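Local coordinates for protein pyroglutatmate porin OPDO (Pseudomonas aeruginosa, PDB 2Y0K) that probably forms a channel of the OprD porin family through the bacterial outer membrane, letting small solutes such as pyroglutamate pass, at residues G265-S270 with Y284-I289; L230-A235 with D245-G250; N296-S301 with G327-R332; M321-S326 with E342-L347. All coordinates share one frame; numbering follows the deposited sequence.

Contact 1: G265-S270 with Y284-I289; sequences GYQRIS and YLVNFI. With C8E ((hydroxyethyloxy)tri(ethyloxy)octane), chain F.
Gln267 reaches from strand 265-270 into the type I turn Leu285 to Phe288, and its side chain carries most of the contact. Its CB lies against the Asn287 amide, 3.3 Å from OD1. CG stands anti to the backbone N (chi1 -173°) and the chain runs on extended, which brings CD over Leu285 CB at 3.8 Å. At the tip, OE1 accepts a hydrogen bond from the backbone N of Asn287 at 2.9 Å; the bond is nearly straight, but the donor sits 48° above the plane of the Gln267 amide. OE1 also touches Leu285 CB at 3.2 Å. NE2 passes Asn287 CB at 3.8 Å and goes on to the carbonyls of Asp293 and Phe294. The Gln267 and Asn287 side chains run past each other in opposite directions, and Asn287 OD1 accepts a hydrogen bond from Ser301 OG. Tyr266 points to the other face of the strand, where C16 of a detergent molecule lies over its ring centre, 3.5 Å above the plane. One strand thus meets detergent on one face and a folded-in loop on the other, and buried amide chemistry, more than apolar packing, ties that loop to the barrel wall.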
# COMPACT_ATOMS: atom_id res chain seq x y z
N GLY A 265 9.85 -13.20 8.40
CA GLY A 265 9.77 -13.07 6.95
C GLY A 265 11.08 -13.36 6.26
O GLY A 265 12.17 -13.07 6.78
N TYR A 266 10.98 -13.94 5.07
CA TYR A 266 12.16 -14.16 4.26
C TYR A 266 11.90 -13.70 2.83
O TYR A 266 10.86 -14.02 2.25
CB TYR A 266 12.58 -15.64 4.29
CG TYR A 266 13.74 -15.91 3.35
CD1 TYR A 266 15.04 -15.64 3.74
CD2 TYR A 266 13.52 -16.40 2.07
CE1 TYR A 266 16.10 -15.87 2.88
CE2 TYR A 266 14.56 -16.64 1.21
CZ TYR A 266 15.85 -16.38 1.61
OH TYR A 266 16.89 -16.61 0.73
N GLN A 267 12.86 -12.98 2.27
CA GLN A 267 12.74 -12.41 0.93
C GLN A 267 14.05 -12.54 0.13
O GLN A 267 15.15 -12.36 0.66
CB GLN A 267 12.33 -10.95 1.04
CG GLN A 267 11.99 -10.22 -0.26
CD GLN A 267 11.22 -8.91 -0.00
OE1 GLN A 267 10.01 -8.95 0.30
NE2 GLN A 267 11.91 -7.77 -0.11
N ARG A 268 13.93 -12.87 -1.15
CA ARG A 268 15.10 -13.00 -2.01
C ARG A 268 14.78 -12.46 -3.39
O ARG A 268 13.83 -12.89 -4.06
CB ARG A 268 15.58 -14.46 -2.08
CG ARG A 268 16.65 -14.78 -3.16
CD ARG A 268 17.94 -13.94 -3.05
NE ARG A 268 19.14 -14.75 -3.31
CZ ARG A 268 19.93 -14.66 -4.38
NH1 ARG A 268 19.70 -13.76 -5.34
NH2 ARG A 268 20.99 -15.46 -4.49
N ILE A 269 15.56 -11.48 -3.81
CA ILE A 269 15.37 -10.86 -5.11
C ILE A 269 16.49 -11.39 -6.03
O ILE A 269 17.63 -11.53 -5.60
CB ILE A 269 15.35 -9.30 -4.98
CG1 ILE A 269 13.94 -8.76 -4.69
CG2 ILE A 269 15.81 -8.65 -6.26
CD1 ILE A 269 13.25 -9.28 -3.45
N SER A 270 16.14 -11.72 -7.28
CA SER A 270 17.06 -12.38 -8.21
C SER A 270 17.03 -11.78 -9.61
O SER A 270 16.09 -11.07 -9.98
CB SER A 270 16.72 -13.87 -8.34
OG SER A 270 17.25 -14.60 -7.26
N TYR A 284 4.48 -5.15 -3.41
CA TYR A 284 3.88 -6.23 -2.63
C TYR A 284 4.96 -7.22 -2.18
O TYR A 284 4.89 -8.42 -2.46
CB TYR A 284 2.77 -6.91 -3.44
CG TYR A 284 1.79 -7.70 -2.62
CD1 TYR A 284 1.09 -7.12 -1.57
CD2 TYR A 284 1.54 -9.04 -2.91
CE1 TYR A 284 0.18 -7.86 -0.81
CE2 TYR A 284 0.64 -9.78 -2.18
CZ TYR A 284 -0.04 -9.19 -1.13
OH TYR A 284 -0.93 -9.96 -0.40
N LEU A 285 5.96 -6.70 -1.49
CA LEU A 285 7.08 -7.48 -1.00
C LEU A 285 6.88 -7.74 0.49
O LEU A 285 6.52 -6.83 1.24
CB LEU A 285 8.38 -6.69 -1.23
CG LEU A 285 8.74 -6.46 -2.70
CD1 LEU A 285 9.94 -5.52 -2.83
CD2 LEU A 285 9.02 -7.80 -3.37
N VAL A 286 7.12 -8.97 0.95
CA VAL A 286 6.86 -9.23 2.37
C VAL A 286 7.75 -8.44 3.33
O VAL A 286 7.38 -8.25 4.49
CB VAL A 286 6.93 -10.74 2.73
CG1 VAL A 286 6.00 -11.54 1.83
CG2 VAL A 286 8.37 -11.25 2.67
N ASN A 287 8.92 -8.00 2.87
CA ASN A 287 9.84 -7.23 3.71
C ASN A 287 9.86 -5.73 3.37
O ASN A 287 10.81 -5.02 3.70
CB ASN A 287 11.26 -7.81 3.67
CG ASN A 287 11.36 -9.15 4.38
OD1 ASN A 287 12.34 -9.90 4.21
ND2 ASN A 287 10.36 -9.47 5.19
N PHE A 288 8.81 -5.27 2.69
CA PHE A 288 8.60 -3.85 2.47
C PHE A 288 8.13 -3.24 3.79
O PHE A 288 7.14 -3.67 4.37
CB PHE A 288 7.53 -3.65 1.38
CG PHE A 288 7.02 -2.23 1.26
CD1 PHE A 288 7.89 -1.17 1.01
CD2 PHE A 288 5.66 -1.97 1.36
CE1 PHE A 288 7.41 0.14 0.89
CE2 PHE A 288 5.16 -0.67 1.24
CZ PHE A 288 6.03 0.38 1.01
N ILE A 289 8.86 -2.26 4.30
CA ILE A 289 8.52 -1.69 5.59
C ILE A 289 8.51 -0.16 5.53
O ILE A 289 8.26 0.40 4.45
CB ILE A 289 9.44 -2.23 6.70
CG1 ILE A 289 10.91 -1.94 6.38
CG2 ILE A 289 9.24 -3.74 6.86
CD1 ILE A 289 11.82 -2.36 7.48
O9 C8E F . 8.76 -22.47 2.79
C10 C8E F . 9.13 -21.20 3.29
C11 C8E F . 10.54 -20.85 2.85
O12 C8E F . 11.01 -19.75 3.62
C13 C8E F . 12.35 -19.92 4.05
C14 C8E F . 13.27 -19.84 2.83
O15 C8E F . 14.57 -20.29 3.18
C16 C8E F . 15.35 -19.31 3.83
C17 C8E F . 16.80 -19.45 3.40

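Contact 2: L230-A235 with D245-G250; sequences LRFARA and DNRAFG. With C8E ((hydroxyethyloxy)tri(ethyloxy)octane), chain E.
Six backbone hydrogen bonds join Arg231, Ala233 and Ala235 to Gly250, Ala248 and Asn246 as reciprocal antiparallel pairs. The shortest are both 2.7 Å, from Arg231 N to Gly250 O and from Gly250 N to Arg231 O. At the other end a water gathers Arg234 NE, Ala235 O and Asp245 OD1; it lies in the plane of the Arg234 guanidinium, at its edge. The same guanidinium carries Arg247 NH1 over its centre, 3.3 Å above the plane, with the two groups turned 59° apart. The two side chains lie side by side, pointing the same way, with their like charges close together. Arg247 is bent at chi3 (77°), which swings NE into the plane of the Phe232 ring, at its edge, and leaves NH2 3.6 Å from Phe232 CZ. Phe232 CD1 packs on Phe249 CB at 4.1 Å. A detergent tail runs along this face, its C5 3.7 Å from Phe232 CB and its C4 3.5 Å from Phe249 CD1. On the opposite face the small Ala233, Ala235 and Ala248 lie with Asn246, bonded to Asp273, and Arg231, which pairs with Asp229 and makes a cation-pi contact with Tyr284. Strands 225-237 and 245-257 form an antiparallel hairpin of an outer-membrane beta-barrel, with Phe232 and Phe249 against detergent outside, arginines farther along that face, and small or polar residues probably facing inward.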
# COMPACT_ATOMS: atom_id res chain seq x y z
N LEU A 230 3.10 -17.02 1.03
CA LEU A 230 4.17 -17.26 0.06
C LEU A 230 3.95 -16.45 -1.21
O LEU A 230 2.85 -16.44 -1.76
CB LEU A 230 4.23 -18.75 -0.31
CG LEU A 230 4.34 -19.75 0.83
CD1 LEU A 230 4.36 -21.16 0.27
CD2 LEU A 230 5.60 -19.49 1.70
N ARG A 231 5.00 -15.80 -1.68
CA ARG A 231 4.91 -14.96 -2.88
C ARG A 231 6.03 -15.23 -3.88
O ARG A 231 7.19 -15.38 -3.50
CB ARG A 231 4.93 -13.48 -2.49
CG ARG A 231 3.91 -13.15 -1.40
CD ARG A 231 3.84 -11.67 -1.11
NE ARG A 231 3.00 -11.40 0.06
CZ ARG A 231 2.92 -10.22 0.67
NH1 ARG A 231 3.62 -9.18 0.23
NH2 ARG A 231 2.12 -10.09 1.72
N PHE A 232 5.66 -15.29 -5.15
CA PHE A 232 6.64 -15.36 -6.23
C PHE A 232 6.20 -14.49 -7.39
O PHE A 232 5.07 -14.62 -7.88
CB PHE A 232 6.85 -16.79 -6.71
CG PHE A 232 7.98 -16.92 -7.70
CD1 PHE A 232 9.30 -16.87 -7.27
CD2 PHE A 232 7.73 -17.07 -9.05
CE1 PHE A 232 10.35 -16.99 -8.17
CE2 PHE A 232 8.78 -17.19 -9.96
CZ PHE A 232 10.08 -17.15 -9.52
N ALA A 233 7.09 -13.60 -7.83
CA ALA A 233 6.79 -12.71 -8.95
C ALA A 233 7.97 -12.67 -9.91
O ALA A 233 9.13 -12.60 -9.49
CB ALA A 233 6.47 -11.29 -8.45
N ARG A 234 7.67 -12.71 -11.20
CA ARG A 234 8.73 -12.58 -12.19
C ARG A 234 8.39 -11.43 -13.10
O ARG A 234 7.25 -11.28 -13.51
CB ARG A 234 8.88 -13.87 -13.00
CG ARG A 234 10.04 -13.85 -14.01
CD ARG A 234 10.01 -15.05 -14.96
NE ARG A 234 11.26 -15.21 -15.70
CZ ARG A 234 11.66 -16.35 -16.26
NH1 ARG A 234 10.90 -17.44 -16.16
NH2 ARG A 234 12.82 -16.42 -16.91
N ALA A 235 9.40 -10.62 -13.44
CA ALA A 235 9.22 -9.55 -14.42
C ALA A 235 10.24 -9.61 -15.57
O ALA A 235 11.37 -10.08 -15.39
CB ALA A 235 9.28 -8.19 -13.73
N ASP A 245 15.29 -8.36 -16.28
CA ASP A 245 15.04 -9.65 -15.68
C ASP A 245 14.99 -9.53 -14.16
O ASP A 245 15.96 -9.11 -13.53
CB ASP A 245 16.14 -10.63 -16.08
CG ASP A 245 16.10 -11.93 -15.29
OD1 ASP A 245 14.98 -12.42 -15.00
OD2 ASP A 245 17.19 -12.46 -14.96
N ASN A 246 13.86 -9.89 -13.57
CA ASN A 246 13.78 -9.91 -12.11
C ASN A 246 12.87 -10.99 -11.58
O ASN A 246 11.84 -11.31 -12.17
CB ASN A 246 13.34 -8.55 -11.55
CG ASN A 246 12.95 -8.62 -10.07
OD1 ASN A 246 11.79 -8.86 -9.73
ND2 ASN A 246 13.94 -8.45 -9.20
N ARG A 247 13.27 -11.54 -10.44
CA ARG A 247 12.45 -12.49 -9.70
C ARG A 247 12.45 -12.13 -8.22
O ARG A 247 13.47 -11.69 -7.66
CB ARG A 247 12.95 -13.92 -9.93
CG ARG A 247 13.00 -14.28 -11.41
CD ARG A 247 13.97 -15.41 -11.68
NE ARG A 247 13.41 -16.70 -11.30
CZ ARG A 247 12.97 -17.62 -12.16
NH1 ARG A 247 13.05 -17.39 -13.47
NH2 ARG A 247 12.46 -18.76 -11.72
N ALA A 248 11.31 -12.31 -7.57
CA ALA A 248 11.19 -12.02 -6.16
C ALA A 248 10.35 -13.06 -5.46
O ALA A 248 9.18 -13.27 -5.78
CB ALA A 248 10.59 -10.62 -5.94
N PHE A 249 10.96 -13.70 -4.48
CA PHE A 249 10.29 -14.70 -3.68
C PHE A 249 10.15 -14.18 -2.26
O PHE A 249 11.10 -13.63 -1.70
CB PHE A 249 11.09 -16.01 -3.69
CG PHE A 249 10.75 -16.92 -2.55
CD1 PHE A 249 9.50 -17.53 -2.49
CD2 PHE A 249 11.66 -17.19 -1.55
CE1 PHE A 249 9.18 -18.37 -1.44
CE2 PHE A 249 11.34 -18.03 -0.50
CZ PHE A 249 10.10 -18.63 -0.45
N GLY A 250 8.97 -14.35 -1.68
CA GLY A 250 8.75 -13.94 -0.31
C GLY A 250 8.00 -14.98 0.50
O GLY A 250 7.12 -15.65 -0.01
C1 C8E E . 12.49 -20.19 -4.73
C2 C8E E . 11.20 -20.93 -5.09
C3 C8E E . 10.02 -19.97 -5.21
C4 C8E E . 8.82 -20.39 -4.36
C5 C8E E . 7.49 -20.05 -5.06
C6 C8E E . 6.26 -20.54 -4.30
C7 C8E E . 5.01 -19.76 -4.73
C8 C8E E . 3.71 -20.45 -4.31
O9 C8E E . 2.62 -20.04 -5.13
C10 C8E E . 1.94 -21.15 -5.69
C11 C8E E . 0.78 -20.63 -6.53
O12 C8E E . -0.35 -21.47 -6.42
O HOH W 1 12.74 -12.72 -16.02

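Contact 3: N296-S301 with G327-R332; sequences NVDERS and GDNVAR
Arg300 grips Asp328 side-on with two nitrogens, one to each carboxylate oxygen. NE meets OD1 at 2.9 Å, on the syn side and within the guanidinium plane, whereas the bond from NH2 to OD2 is longer, 3.2 Å, and comes from above the carboxylate. Two torsions make the match: Asp328 holds CG between its backbone N and carbonyl carbon (chi1 62°), and Arg300 bends at chi3 (63°), which turns the edge of its guanidinium to the Asp328 carboxylate. Beneath the salt bridge the same two residues exchange backbone hydrogen bonds. Farther along, Asn329 keeps CG anti to its N, and ND2 reaches across to Asp298 O at 2.9 Å. The segment 296-301 enters the strand through a type II turn from Asn296 to Glu299, with Asp298 at its left-handed corner. Glu299, extended beyond CG, reaches back to the start of the turn, where OE1 accepts from both Asn296 N and Asn296 ND2, the latter at 2.7 Å. The apolar flank of this side chain lies alongside Val330, with CG2 3.6 Å from Glu299 CD. Val297 CG1 packs on Ala331 CB at 3.6 Å, beside a bond from Ala331 N to Val297 O. Asn329, like Asp298, has a positive phi (68°); with Val330 it faces Gly338 of the next strand, and the three make a G1 beta bulge. The contact thus sets a type II turn against a bulged strand at one end of the barrel hairpin 300-309 and 318-332.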
# COMPACT_ATOMS: atom_id res chain seq x y z
N ASN A 296 16.36 -4.61 -3.72
CA ASN A 296 17.56 -4.29 -4.49
C ASN A 296 18.09 -5.51 -5.23
O ASN A 296 17.83 -6.65 -4.83
CB ASN A 296 18.68 -3.76 -3.60
CG ASN A 296 18.37 -2.40 -3.01
OD1 ASN A 296 18.47 -1.38 -3.69
ND2 ASN A 296 17.96 -2.39 -1.75
N VAL A 297 18.87 -5.27 -6.28
CA VAL A 297 19.43 -6.36 -7.06
C VAL A 297 20.05 -7.40 -6.13
O VAL A 297 20.85 -7.06 -5.26
CB VAL A 297 20.47 -5.86 -8.08
CG1 VAL A 297 21.07 -7.03 -8.87
CG2 VAL A 297 19.84 -4.83 -9.03
N ASP A 298 19.64 -8.66 -6.31
CA ASP A 298 20.22 -9.80 -5.59
C ASP A 298 19.97 -9.84 -4.08
O ASP A 298 20.40 -10.78 -3.42
CB ASP A 298 21.72 -9.90 -5.86
CG ASP A 298 22.01 -10.50 -7.21
OD1 ASP A 298 21.11 -11.21 -7.73
OD2 ASP A 298 23.14 -10.28 -7.74
N GLU A 299 19.25 -8.85 -3.56
CA GLU A 299 19.02 -8.72 -2.12
C GLU A 299 18.33 -9.92 -1.47
O GLU A 299 17.33 -10.45 -1.95
CB GLU A 299 18.26 -7.45 -1.80
CG GLU A 299 18.21 -7.17 -0.30
CD GLU A 299 18.04 -5.70 0.03
OE1 GLU A 299 17.53 -4.93 -0.82
OE2 GLU A 299 18.45 -5.31 1.14
N ARG A 300 18.90 -10.35 -0.35
CA ARG A 300 18.32 -11.40 0.46
C ARG A 300 18.11 -10.79 1.83
O ARG A 300 18.98 -10.10 2.34
CB ARG A 300 19.26 -12.60 0.54
CG ARG A 300 19.00 -13.51 1.73
CD ARG A 300 20.02 -14.65 1.74
NE ARG A 300 21.38 -14.15 1.91
CZ ARG A 300 22.48 -14.84 1.64
NH1 ARG A 300 22.39 -16.07 1.16
NH2 ARG A 300 23.67 -14.29 1.83
N SER A 301 16.93 -11.00 2.40
CA SER A 301 16.58 -10.34 3.65
C SER A 301 15.72 -11.22 4.54
O SER A 301 15.03 -12.12 4.07
CB SER A 301 15.84 -9.02 3.37
OG SER A 301 14.63 -9.24 2.65
N GLY A 327 19.28 -7.16 5.38
CA GLY A 327 19.52 -7.62 4.02
C GLY A 327 21.00 -7.71 3.68
O GLY A 327 21.81 -6.93 4.19
N ASP A 328 21.35 -8.67 2.83
CA ASP A 328 22.71 -8.80 2.31
C ASP A 328 22.65 -9.36 0.90
O ASP A 328 21.56 -9.52 0.31
CB ASP A 328 23.58 -9.69 3.22
CG ASP A 328 23.06 -11.12 3.32
OD1 ASP A 328 22.02 -11.44 2.70
OD2 ASP A 328 23.68 -11.94 4.02
N ASN A 329 23.83 -9.68 0.35
CA ASN A 329 23.96 -10.15 -1.02
C ASN A 329 23.65 -9.08 -2.07
O ASN A 329 23.55 -9.38 -3.25
CB ASN A 329 23.11 -11.40 -1.27
CG ASN A 329 23.60 -12.21 -2.47
OD1 ASN A 329 24.78 -12.57 -2.55
ND2 ASN A 329 22.70 -12.49 -3.42
N VAL A 330 23.50 -7.83 -1.65
CA VAL A 330 23.15 -6.78 -2.60
C VAL A 330 24.28 -6.51 -3.61
O VAL A 330 25.46 -6.48 -3.25
CB VAL A 330 22.71 -5.47 -1.90
CG1 VAL A 330 22.35 -4.41 -2.93
CG2 VAL A 330 21.50 -5.74 -0.98
N ALA A 331 23.90 -6.32 -4.87
CA ALA A 331 24.87 -6.11 -5.93
C ALA A 331 25.48 -4.71 -5.89
O ALA A 331 24.76 -3.70 -5.89
CB ALA A 331 24.23 -6.37 -7.30
N ARG A 332 26.80 -4.66 -5.83
CA ARG A 332 27.56 -3.42 -5.97
C ARG A 332 28.56 -3.65 -7.09
O ARG A 332 29.60 -4.27 -6.88
CB ARG A 332 28.29 -3.08 -4.68
CG ARG A 332 27.42 -3.11 -3.44
CD ARG A 332 28.03 -2.32 -2.30
NE ARG A 332 29.20 -2.98 -1.73
CZ ARG A 332 30.01 -2.42 -0.84
NH1 ARG A 332 29.78 -1.18 -0.42
NH2 ARG A 332 31.05 -3.08 -0.37

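Contact 4: M321-S326 with E342-L347; sequences MSRYVS and ERNTDL. With C8E ((hydroxyethyloxy)tri(ethyloxy)octane), chain G.
Met321, Arg323 and Val325 pair with Asp346, Asn344 and Glu342 in regular antiparallel register, the two short strands running at 175° to each other with their axes 4.6 Å apart. Each of these pairs exchanges two backbone hydrogen bonds, such as Asp346 N to Met321 O at 2.8 Å. Between them lie the non-hydrogen-bonded pairs Ser322 with Thr345 and Tyr324 with Arg343, whose side chains leave on the other face. The alternation is that of a transmembrane beta-barrel wall, here the hairpin of strands 318-332 and 335-350. On the face of Ser322 and Tyr324 a detergent molecule marks the outer surface: its C14 is 3.2 Å from Ser322 OG, and its C16 is 3.4 Å from Tyr324 CB. Arg343 CB sits at the edge of the Tyr324 ring. The other face is mostly polar, with Arg323, Asn344, Glu342 and Asp346 beside Met321 and Val325. Arg323 places CG between its backbone N and carbonyl carbon (chi1 56°), then extends, so that its chain crosses Asn344, CG against CB at 3.7 Å, with guanidinium and amide planes 68° apart. Met321 folds back at chi2 and chi3; its CE lies 3.4 Å from Asp346 CG and also covers one face of the Arg323 guanidinium, 3.8 Å above it toward the rim. Arg305 and Arg364 on the flanking strands bring like charges close to Arg323, with the carboxylate of Asp346 nearby. Nearer the loop after strand 260-270, both carboxylate oxygens of Glu342 accept backbone N-H groups, from Ile291 and Gly292.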
# COMPACT_ATOMS: atom_id res chain seq x y z
N MET A 321 4.21 -1.80 17.89
CA MET A 321 4.77 -2.68 16.89
C MET A 321 6.27 -2.41 16.78
O MET A 321 6.72 -1.27 16.80
CB MET A 321 4.08 -2.46 15.54
CG MET A 321 4.54 -3.41 14.43
SD MET A 321 6.07 -2.91 13.63
CE MET A 321 5.60 -1.38 12.84
N SER A 322 7.05 -3.47 16.67
CA SER A 322 8.47 -3.30 16.48
C SER A 322 8.95 -4.32 15.46
O SER A 322 8.55 -5.49 15.51
CB SER A 322 9.21 -3.45 17.82
OG SER A 322 10.60 -3.45 17.61
N ARG A 323 9.79 -3.89 14.53
CA ARG A 323 10.31 -4.83 13.55
C ARG A 323 11.73 -4.53 13.12
O ARG A 323 12.19 -3.40 13.21
CB ARG A 323 9.38 -4.93 12.32
CG ARG A 323 9.11 -3.62 11.63
CD ARG A 323 8.16 -3.78 10.44
NE ARG A 323 7.82 -2.47 9.92
CZ ARG A 323 6.77 -2.19 9.15
NH1 ARG A 323 5.94 -3.16 8.76
NH2 ARG A 323 6.54 -0.94 8.77
N TYR A 324 12.39 -5.57 12.63
CA TYR A 324 13.76 -5.44 12.17
C TYR A 324 13.96 -6.29 10.93
O TYR A 324 13.44 -7.41 10.84
CB TYR A 324 14.73 -5.85 13.28
CG TYR A 324 16.21 -5.76 12.95
CD1 TYR A 324 16.92 -4.57 13.13
CD2 TYR A 324 16.91 -6.87 12.49
CE1 TYR A 324 18.28 -4.49 12.84
CE2 TYR A 324 18.28 -6.80 12.20
CZ TYR A 324 18.95 -5.61 12.38
OH TYR A 324 20.29 -5.54 12.09
N VAL A 325 14.69 -5.74 9.97
CA VAL A 325 14.97 -6.42 8.73
C VAL A 325 16.43 -6.24 8.39
O VAL A 325 16.95 -5.12 8.40
CB VAL A 325 14.15 -5.85 7.56
CG1 VAL A 325 14.34 -6.71 6.31
CG2 VAL A 325 12.67 -5.77 7.96
N SER A 326 17.09 -7.35 8.07
CA SER A 326 18.47 -7.34 7.66
C SER A 326 18.63 -7.91 6.25
O SER A 326 18.15 -9.01 5.96
CB SER A 326 19.32 -8.13 8.64
OG SER A 326 20.68 -8.08 8.23
N GLU A 342 17.21 -2.23 8.74
CA GLU A 342 16.27 -1.18 9.15
C GLU A 342 15.49 -1.62 10.38
O GLU A 342 15.07 -2.77 10.49
CB GLU A 342 15.29 -0.84 8.01
CG GLU A 342 14.29 0.29 8.35
CD GLU A 342 13.28 0.61 7.22
OE1 GLU A 342 13.58 0.34 6.03
OE2 GLU A 342 12.19 1.14 7.53
N ARG A 343 15.33 -0.70 11.31
CA ARG A 343 14.52 -0.93 12.49
C ARG A 343 13.31 -0.00 12.39
O ARG A 343 13.46 1.17 12.06
CB ARG A 343 15.33 -0.61 13.74
CG ARG A 343 14.57 -0.81 15.04
CD ARG A 343 15.28 -0.13 16.20
NE ARG A 343 16.68 -0.53 16.24
CZ ARG A 343 17.72 0.29 16.10
NH1 ARG A 343 17.53 1.59 15.92
NH2 ARG A 343 18.95 -0.20 16.15
N ASN A 344 12.11 -0.53 12.63
CA ASN A 344 10.91 0.32 12.77
C ASN A 344 10.25 0.12 14.12
O ASN A 344 10.19 -1.00 14.63
CB ASN A 344 9.84 0.01 11.70
CG ASN A 344 10.31 0.21 10.27
OD1 ASN A 344 11.28 0.92 10.01
ND2 ASN A 344 9.61 -0.42 9.34
N THR A 345 9.72 1.19 14.69
CA THR A 345 8.87 1.08 15.86
C THR A 345 7.63 1.96 15.71
O THR A 345 7.74 3.16 15.43
CB THR A 345 9.65 1.45 17.14
OG1 THR A 345 10.89 0.73 17.16
CG2 THR A 345 8.86 1.13 18.39
N ASP A 346 6.45 1.36 15.88
CA ASP A 346 5.18 2.10 15.87
C ASP A 346 4.55 2.11 17.27
O ASP A 346 4.29 1.06 17.87
CB ASP A 346 4.16 1.47 14.91
CG ASP A 346 4.46 1.78 13.46
OD1 ASP A 346 5.59 2.18 13.12
OD2 ASP A 346 3.54 1.60 12.63
N LEU A 347 4.29 3.31 17.77
CA LEU A 347 3.58 3.49 19.03
C LEU A 347 2.33 4.34 18.75
O LEU A 347 2.42 5.45 18.23
CB LEU A 347 4.48 4.17 20.05
CG LEU A 347 3.92 4.44 21.46
CD1 LEU A 347 3.44 3.16 22.12
CD2 LEU A 347 4.99 5.10 22.32
O9 C8E G . 11.50 -10.13 17.27
C10 C8E G . 10.88 -8.94 16.81
C11 C8E G . 11.33 -7.79 17.70
O12 C8E G . 11.97 -6.77 16.94
C13 C8E G . 12.96 -6.14 17.72
C14 C8E G . 13.45 -4.88 17.02
O15 C8E G . 14.76 -4.62 17.45
C16 C8E G . 15.68 -5.03 16.45

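Overall arrangement
Contacts 2 and 4 are regular strand pairings in the barrel wall, and contact 3 sets a turn and the start of a strand against a bulged strand; all three are partly buried, whereas contact 1 is buried and fastens an inward loop to strand 260-270. Contacts 1 and 2 meet through adjacent strands, Arg268 N to Phe249 O at 3.0 Å; contact 1 joins contact 3 in the same way, Ser301 N to Gln267 O at 2.8 Å. Contacts 3 and 4 share strand 318-332. Ile289 carries the loop of contact 1 onto the face of contact 4 that bears Arg323, Val325, Glu342 and Asn344. Detergent touches contacts 1, 2 and 4; contact 3, farthest from the chain centre, is the one with a salt bridge between its segments.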